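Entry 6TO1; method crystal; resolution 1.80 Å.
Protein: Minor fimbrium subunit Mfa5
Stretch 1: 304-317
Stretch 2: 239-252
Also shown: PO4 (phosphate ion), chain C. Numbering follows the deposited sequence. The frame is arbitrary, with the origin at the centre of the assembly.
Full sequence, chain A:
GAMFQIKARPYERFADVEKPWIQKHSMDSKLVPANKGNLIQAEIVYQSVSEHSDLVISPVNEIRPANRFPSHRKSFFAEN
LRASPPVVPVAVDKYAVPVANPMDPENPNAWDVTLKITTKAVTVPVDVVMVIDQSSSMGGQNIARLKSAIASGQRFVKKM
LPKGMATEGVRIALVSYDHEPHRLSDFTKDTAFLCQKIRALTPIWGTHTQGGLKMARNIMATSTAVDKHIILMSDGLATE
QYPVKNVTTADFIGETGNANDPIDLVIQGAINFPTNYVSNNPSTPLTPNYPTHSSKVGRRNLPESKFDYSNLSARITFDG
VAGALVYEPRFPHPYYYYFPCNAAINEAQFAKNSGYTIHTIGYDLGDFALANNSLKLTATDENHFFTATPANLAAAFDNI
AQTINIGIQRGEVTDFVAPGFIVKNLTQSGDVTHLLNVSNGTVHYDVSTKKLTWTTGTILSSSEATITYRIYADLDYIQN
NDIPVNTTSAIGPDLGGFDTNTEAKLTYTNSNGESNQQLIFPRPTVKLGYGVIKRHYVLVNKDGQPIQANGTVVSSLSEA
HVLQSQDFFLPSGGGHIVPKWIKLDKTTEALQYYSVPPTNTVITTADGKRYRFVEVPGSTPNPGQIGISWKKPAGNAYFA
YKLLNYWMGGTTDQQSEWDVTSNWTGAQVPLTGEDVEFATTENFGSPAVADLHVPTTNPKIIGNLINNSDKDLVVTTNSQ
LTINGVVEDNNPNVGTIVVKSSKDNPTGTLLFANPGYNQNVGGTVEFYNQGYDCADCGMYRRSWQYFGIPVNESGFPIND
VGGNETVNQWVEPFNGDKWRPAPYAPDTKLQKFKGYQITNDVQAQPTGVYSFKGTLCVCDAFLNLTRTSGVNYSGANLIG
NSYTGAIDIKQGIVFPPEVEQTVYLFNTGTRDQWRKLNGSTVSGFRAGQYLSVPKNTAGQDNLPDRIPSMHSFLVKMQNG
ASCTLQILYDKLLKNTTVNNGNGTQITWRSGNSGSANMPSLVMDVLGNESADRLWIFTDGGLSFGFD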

# COMPACT_ATOMS: atom_id res chain seq x y z
N GLU A 304 -4.61 -12.65 -37.52
CA GLU A 304 -5.40 -13.69 -36.88
C GLU A 304 -6.55 -14.19 -37.76
O GLU A 304 -6.93 -15.36 -37.68
CB GLU A 304 -5.91 -13.14 -35.53
CG GLU A 304 -6.62 -14.16 -34.67
CD GLU A 304 -7.02 -13.56 -33.34
OE1 GLU A 304 -6.85 -12.34 -33.16
OE2 GLU A 304 -7.48 -14.32 -32.47
N SER A 305 -7.10 -13.33 -38.62
CA SER A 305 -8.18 -13.74 -39.51
C SER A 305 -7.73 -14.76 -40.55
O SER A 305 -8.59 -15.39 -41.19
CB SER A 305 -8.77 -12.50 -40.20
OG SER A 305 -7.79 -11.89 -41.02
N LYS A 306 -6.44 -14.98 -40.70
CA LYS A 306 -5.96 -15.96 -41.66
C LYS A 306 -6.00 -17.40 -41.16
O LYS A 306 -5.83 -18.32 -41.97
CB LYS A 306 -4.53 -15.58 -42.08
CG LYS A 306 -4.47 -14.73 -43.34
CD LYS A 306 -4.41 -15.67 -44.55
CE LYS A 306 -4.22 -14.94 -45.81
NZ LYS A 306 -4.46 -15.87 -46.93
N PHE A 307 -6.21 -17.65 -39.86
CA PHE A 307 -6.22 -19.01 -39.37
C PHE A 307 -7.64 -19.52 -39.20
O PHE A 307 -8.54 -18.79 -38.78
CB PHE A 307 -5.48 -19.14 -38.04
CG PHE A 307 -4.00 -18.96 -38.17
CD1 PHE A 307 -3.21 -19.93 -38.75
CD2 PHE A 307 -3.39 -17.80 -37.71
CE1 PHE A 307 -1.82 -19.74 -38.87
CE2 PHE A 307 -2.05 -17.61 -37.82
CZ PHE A 307 -1.25 -18.59 -38.39
N ASP A 308 -7.85 -20.79 -39.54
CA ASP A 308 -9.13 -21.44 -39.32
C ASP A 308 -9.08 -22.11 -37.96
O ASP A 308 -8.41 -23.13 -37.78
CB ASP A 308 -9.44 -22.44 -40.43
CG ASP A 308 -10.81 -23.07 -40.28
OD1 ASP A 308 -11.53 -22.79 -39.29
OD2 ASP A 308 -11.14 -23.88 -41.17
N TYR A 309 -9.80 -21.54 -37.00
CA TYR A 309 -9.87 -22.06 -35.65
C TYR A 309 -11.17 -22.80 -35.38
O TYR A 309 -11.42 -23.20 -34.24
CB TYR A 309 -9.75 -20.94 -34.64
CG TYR A 309 -8.48 -20.11 -34.63
CD1 TYR A 309 -7.26 -20.66 -34.22
CD2 TYR A 309 -8.51 -18.77 -34.97
CE1 TYR A 309 -6.10 -19.87 -34.16
CE2 TYR A 309 -7.37 -17.98 -34.91
CZ TYR A 309 -6.17 -18.53 -34.48
OH TYR A 309 -5.06 -17.75 -34.43
N SER A 310 -12.00 -23.01 -36.40
CA SER A 310 -13.34 -23.57 -36.18
C SER A 310 -13.30 -24.95 -35.53
O SER A 310 -14.21 -25.30 -34.77
CB SER A 310 -14.09 -23.62 -37.52
OG SER A 310 -13.50 -24.57 -38.41
N ASN A 311 -12.26 -25.73 -35.81
CA ASN A 311 -11.98 -27.02 -35.19
C ASN A 311 -10.62 -26.93 -34.52
O ASN A 311 -9.60 -26.88 -35.22
CB ASN A 311 -11.99 -28.12 -36.25
CG ASN A 311 -11.55 -29.45 -35.70
OD1 ASN A 311 -11.35 -29.61 -34.50
ND2 ASN A 311 -11.40 -30.42 -36.58
N LEU A 312 -10.59 -26.89 -33.19
CA LEU A 312 -9.32 -26.73 -32.48
C LEU A 312 -8.42 -27.97 -32.53
O LEU A 312 -7.28 -27.90 -32.06
CB LEU A 312 -9.58 -26.34 -31.03
CG LEU A 312 -10.15 -24.94 -30.84
CD1 LEU A 312 -10.34 -24.74 -29.32
CD2 LEU A 312 -9.28 -23.85 -31.44
N SER A 313 -8.88 -29.07 -33.12
CA SER A 313 -8.04 -30.22 -33.42
C SER A 313 -7.67 -30.32 -34.90
O SER A 313 -7.12 -31.34 -35.33
CB SER A 313 -8.74 -31.51 -32.98
OG SER A 313 -9.01 -31.47 -31.60
N ALA A 314 -7.95 -29.28 -35.68
CA ALA A 314 -7.63 -29.32 -37.10
C ALA A 314 -6.12 -29.27 -37.31
O ALA A 314 -5.36 -28.72 -36.50
CB ALA A 314 -8.30 -28.17 -37.84
N ARG A 315 -5.69 -29.83 -38.43
CA ARG A 315 -4.29 -29.96 -38.77
C ARG A 315 -4.09 -29.60 -40.24
O ARG A 315 -5.03 -29.66 -41.03
CB ARG A 315 -3.78 -31.40 -38.61
CG ARG A 315 -4.03 -32.06 -37.34
CD ARG A 315 -3.87 -33.56 -37.56
NE ARG A 315 -2.49 -33.90 -37.85
CZ ARG A 315 -2.08 -35.02 -38.43
NH1 ARG A 315 -2.96 -35.95 -38.81
NH2 ARG A 315 -0.79 -35.21 -38.64
N ILE A 316 -2.84 -29.28 -40.60
CA ILE A 316 -2.41 -29.25 -42.00
C ILE A 316 -1.54 -30.47 -42.23
O ILE A 316 -0.57 -30.69 -41.50
CB ILE A 316 -1.59 -28.00 -42.34
CG1 ILE A 316 -2.39 -26.74 -42.06
CG2 ILE A 316 -1.12 -28.06 -43.80
CD1 ILE A 316 -1.65 -25.47 -42.51
N THR A 317 -1.87 -31.26 -43.26
CA THR A 317 -1.10 -32.46 -43.56
C THR A 317 -0.76 -32.46 -45.04
O THR A 317 -1.32 -31.72 -45.85
CB THR A 317 -1.85 -33.75 -43.18
OG1 THR A 317 -3.12 -33.77 -43.82
CG2 THR A 317 -2.02 -33.80 -41.68
P PO4 C . 6.26 -35.16 -32.34
O1 PO4 C . 5.34 -36.36 -32.05
O2 PO4 C . 5.48 -34.11 -33.13
O3 PO4 C . 7.39 -35.67 -33.21
O4 PO4 C . 6.86 -34.63 -31.09
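Stretch 2 (239-252) TEQYPVKNVTTADF

Stretch 2 lies along stretch 1 as an extended loop segment joined by a single antiparallel-type beta bridge, with a salt bridge near each end and Tyr-242 enclosed by the turn of stretch 1. The two segments bury 993 Å² in all, both sides summed. From Glu-240 to Lys-245 the backbone of stretch 2 is extended; a 3-10 segment follows at 249-251. The bridge pairs Phe-307 with Val-244, CA atoms 4.7 Å apart: Lys-245 N donates to Lys-306 O (2.7 Å) and Asp-308 N to Pro-243 O (3.0 Å), both nearly linear. Along this pairing Lys-306 faces Lys-245 and Asp-308 faces Pro-243, so the chains run in opposite directions. Stretch 1 then folds back through the type I turn Asn-311 to Ala-314, bringing Arg-315 to Tyr-242, CA to CA 5.2 Å. Here Ile-316 N reaches Gln-241 O in a weak hydrogen bond of 3.3 Å.

Tyr-242 fills the loop so formed. Tyr-242 OH donates to Leu-312 O (2.7 Å), Tyr-242 CD2 lies 3.7 Å from Tyr-309 CD1 in an oblique aromatic pair, and Tyr-242 CD1 lies 4.3 Å from Ala-314 CB. Ala-314 CB also meets Pro-243 CD at 3.9 Å, while Ile-316 CG1 approaches Pro-243 CA at 3.6 Å. Phe-307 CE1 packs 4.2 Å from Val-244 CG2.

Charge pairs fasten the flanks. Arg-315 grips the Glu-240 carboxylate with two atoms, NE to OE1 at 2.8 Å and NH2 to OE2 at 2.9 Å. Lys-306 extends its amine past the bridge, so that NZ donates to Lys-245 O (2.9 Å) and forms a salt bridge with Asp-251 OD2 (2.8 Å). Water 2 links Lys-245 NZ and Ser-305 O, 2.9 Å from each atom.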

# COMPACT_ATOMS: atom_id res chain seq x y z
N THR A 239 5.37 -29.27 -34.84
CA THR A 239 5.20 -30.10 -36.01
C THR A 239 3.77 -30.11 -36.55
O THR A 239 3.50 -30.84 -37.51
CB THR A 239 5.63 -31.55 -35.72
OG1 THR A 239 4.83 -32.09 -34.66
CG2 THR A 239 7.10 -31.64 -35.36
N GLU A 240 2.85 -29.37 -35.94
CA GLU A 240 1.46 -29.29 -36.37
C GLU A 240 0.98 -27.86 -36.24
O GLU A 240 1.47 -27.11 -35.40
CB GLU A 240 0.55 -30.18 -35.52
CG GLU A 240 0.98 -31.65 -35.45
CD GLU A 240 0.35 -32.51 -36.52
OE1 GLU A 240 -0.50 -32.02 -37.30
OE2 GLU A 240 0.72 -33.71 -36.61
N GLN A 241 -0.01 -27.49 -37.06
CA GLN A 241 -0.58 -26.15 -36.98
C GLN A 241 -1.99 -26.15 -37.57
O GLN A 241 -2.46 -27.14 -38.16
CB GLN A 241 0.31 -25.13 -37.69
CG GLN A 241 0.23 -25.19 -39.20
CD GLN A 241 0.88 -23.99 -39.86
OE1 GLN A 241 2.09 -23.90 -39.97
NE2 GLN A 241 0.07 -23.05 -40.30
N TYR A 242 -2.66 -25.00 -37.42
CA TYR A 242 -3.99 -24.85 -37.98
C TYR A 242 -3.94 -24.44 -39.45
O TYR A 242 -3.00 -23.77 -39.89
CB TYR A 242 -4.80 -23.79 -37.21
CG TYR A 242 -5.16 -24.21 -35.81
CD1 TYR A 242 -5.78 -25.45 -35.58
CD2 TYR A 242 -4.88 -23.40 -34.72
CE1 TYR A 242 -6.11 -25.85 -34.32
CE2 TYR A 242 -5.21 -23.79 -33.43
CZ TYR A 242 -5.81 -25.03 -33.24
OH TYR A 242 -6.14 -25.44 -31.99
N PRO A 243 -4.99 -24.77 -40.20
CA PRO A 243 -5.05 -24.37 -41.60
C PRO A 243 -5.07 -22.87 -41.78
O PRO A 243 -5.58 -22.12 -40.94
CB PRO A 243 -6.37 -24.98 -42.09
CG PRO A 243 -6.72 -26.04 -41.10
CD PRO A 243 -6.15 -25.59 -39.79
N VAL A 244 -4.55 -22.44 -42.91
CA VAL A 244 -4.54 -21.04 -43.31
C VAL A 244 -5.66 -20.83 -44.33
O VAL A 244 -5.71 -21.51 -45.36
CB VAL A 244 -3.18 -20.66 -43.92
CG1 VAL A 244 -3.23 -19.25 -44.51
CG2 VAL A 244 -2.04 -20.77 -42.89
N LYS A 245 -6.52 -19.86 -44.07
CA LYS A 245 -7.65 -19.56 -44.94
C LYS A 245 -7.20 -18.82 -46.18
O LYS A 245 -6.31 -17.96 -46.12
CB LYS A 245 -8.68 -18.70 -44.20
CG LYS A 245 -9.25 -19.33 -42.98
CD LYS A 245 -10.33 -18.39 -42.41
CE LYS A 245 -11.29 -19.10 -41.50
NZ LYS A 245 -12.39 -18.19 -41.04
N ASN A 246 -7.81 -19.19 -47.31
CA ASN A 246 -7.53 -18.59 -48.61
C ASN A 246 -6.04 -18.43 -48.83
O ASN A 246 -5.53 -17.35 -49.14
CB ASN A 246 -8.23 -17.24 -48.75
CG ASN A 246 -9.72 -17.36 -48.60
OD1 ASN A 246 -10.33 -16.69 -47.76
ND2 ASN A 246 -10.32 -18.22 -49.40
N VAL A 247 -5.32 -19.54 -48.69
CA VAL A 247 -3.87 -19.47 -48.65
C VAL A 247 -3.34 -19.07 -50.02
O VAL A 247 -3.86 -19.49 -51.07
CB VAL A 247 -3.28 -20.81 -48.18
CG1 VAL A 247 -3.64 -21.94 -49.17
CG2 VAL A 247 -1.78 -20.69 -47.96
N THR A 248 -2.31 -18.22 -50.02
CA THR A 248 -1.63 -17.78 -51.23
C THR A 248 -0.13 -17.84 -51.00
O THR A 248 0.33 -17.98 -49.87
CB THR A 248 -1.96 -16.33 -51.65
OG1 THR A 248 -1.18 -15.42 -50.85
CG2 THR A 248 -3.44 -16.02 -51.51
N THR A 249 0.65 -17.67 -52.08
CA THR A 249 2.10 -17.69 -51.95
C THR A 249 2.60 -16.56 -51.06
O THR A 249 3.72 -16.63 -50.54
CB THR A 249 2.78 -17.60 -53.33
OG1 THR A 249 2.29 -16.45 -54.04
CG2 THR A 249 2.53 -18.87 -54.13
N ALA A 250 1.80 -15.52 -50.87
CA ALA A 250 2.22 -14.38 -50.06
C ALA A 250 2.16 -14.68 -48.57
O ALA A 250 2.59 -13.86 -47.77
CB ALA A 250 1.38 -13.14 -50.37
N ASP A 251 1.64 -15.84 -48.19
CA ASP A 251 1.58 -16.26 -46.81
C ASP A 251 2.86 -16.99 -46.38
O ASP A 251 2.91 -17.53 -45.27
CB ASP A 251 0.35 -17.14 -46.62
CG ASP A 251 -0.94 -16.39 -46.88
OD1 ASP A 251 -0.95 -15.16 -46.65
OD2 ASP A 251 -1.93 -17.04 -47.27
N PHE A 252 3.87 -17.00 -47.25
CA PHE A 252 5.13 -17.70 -47.03
C PHE A 252 6.25 -16.71 -47.26
O PHE A 252 6.04 -15.64 -47.86
CB PHE A 252 5.28 -18.92 -47.95
CG PHE A 252 4.17 -19.90 -47.80
CD1 PHE A 252 4.36 -21.08 -47.13
CD2 PHE A 252 2.91 -19.63 -48.33
CE1 PHE A 252 3.31 -21.99 -46.97
CE2 PHE A 252 1.86 -20.50 -48.16
CZ PHE A 252 2.05 -21.70 -47.50
O HOH W 1 -0.56 -29.73 -38.96
O HOH W 2 -11.22 -15.73 -40.10
O HOH W 3 -13.34 -20.03 -39.36
O HOH W 4 -2.48 -14.05 -48.77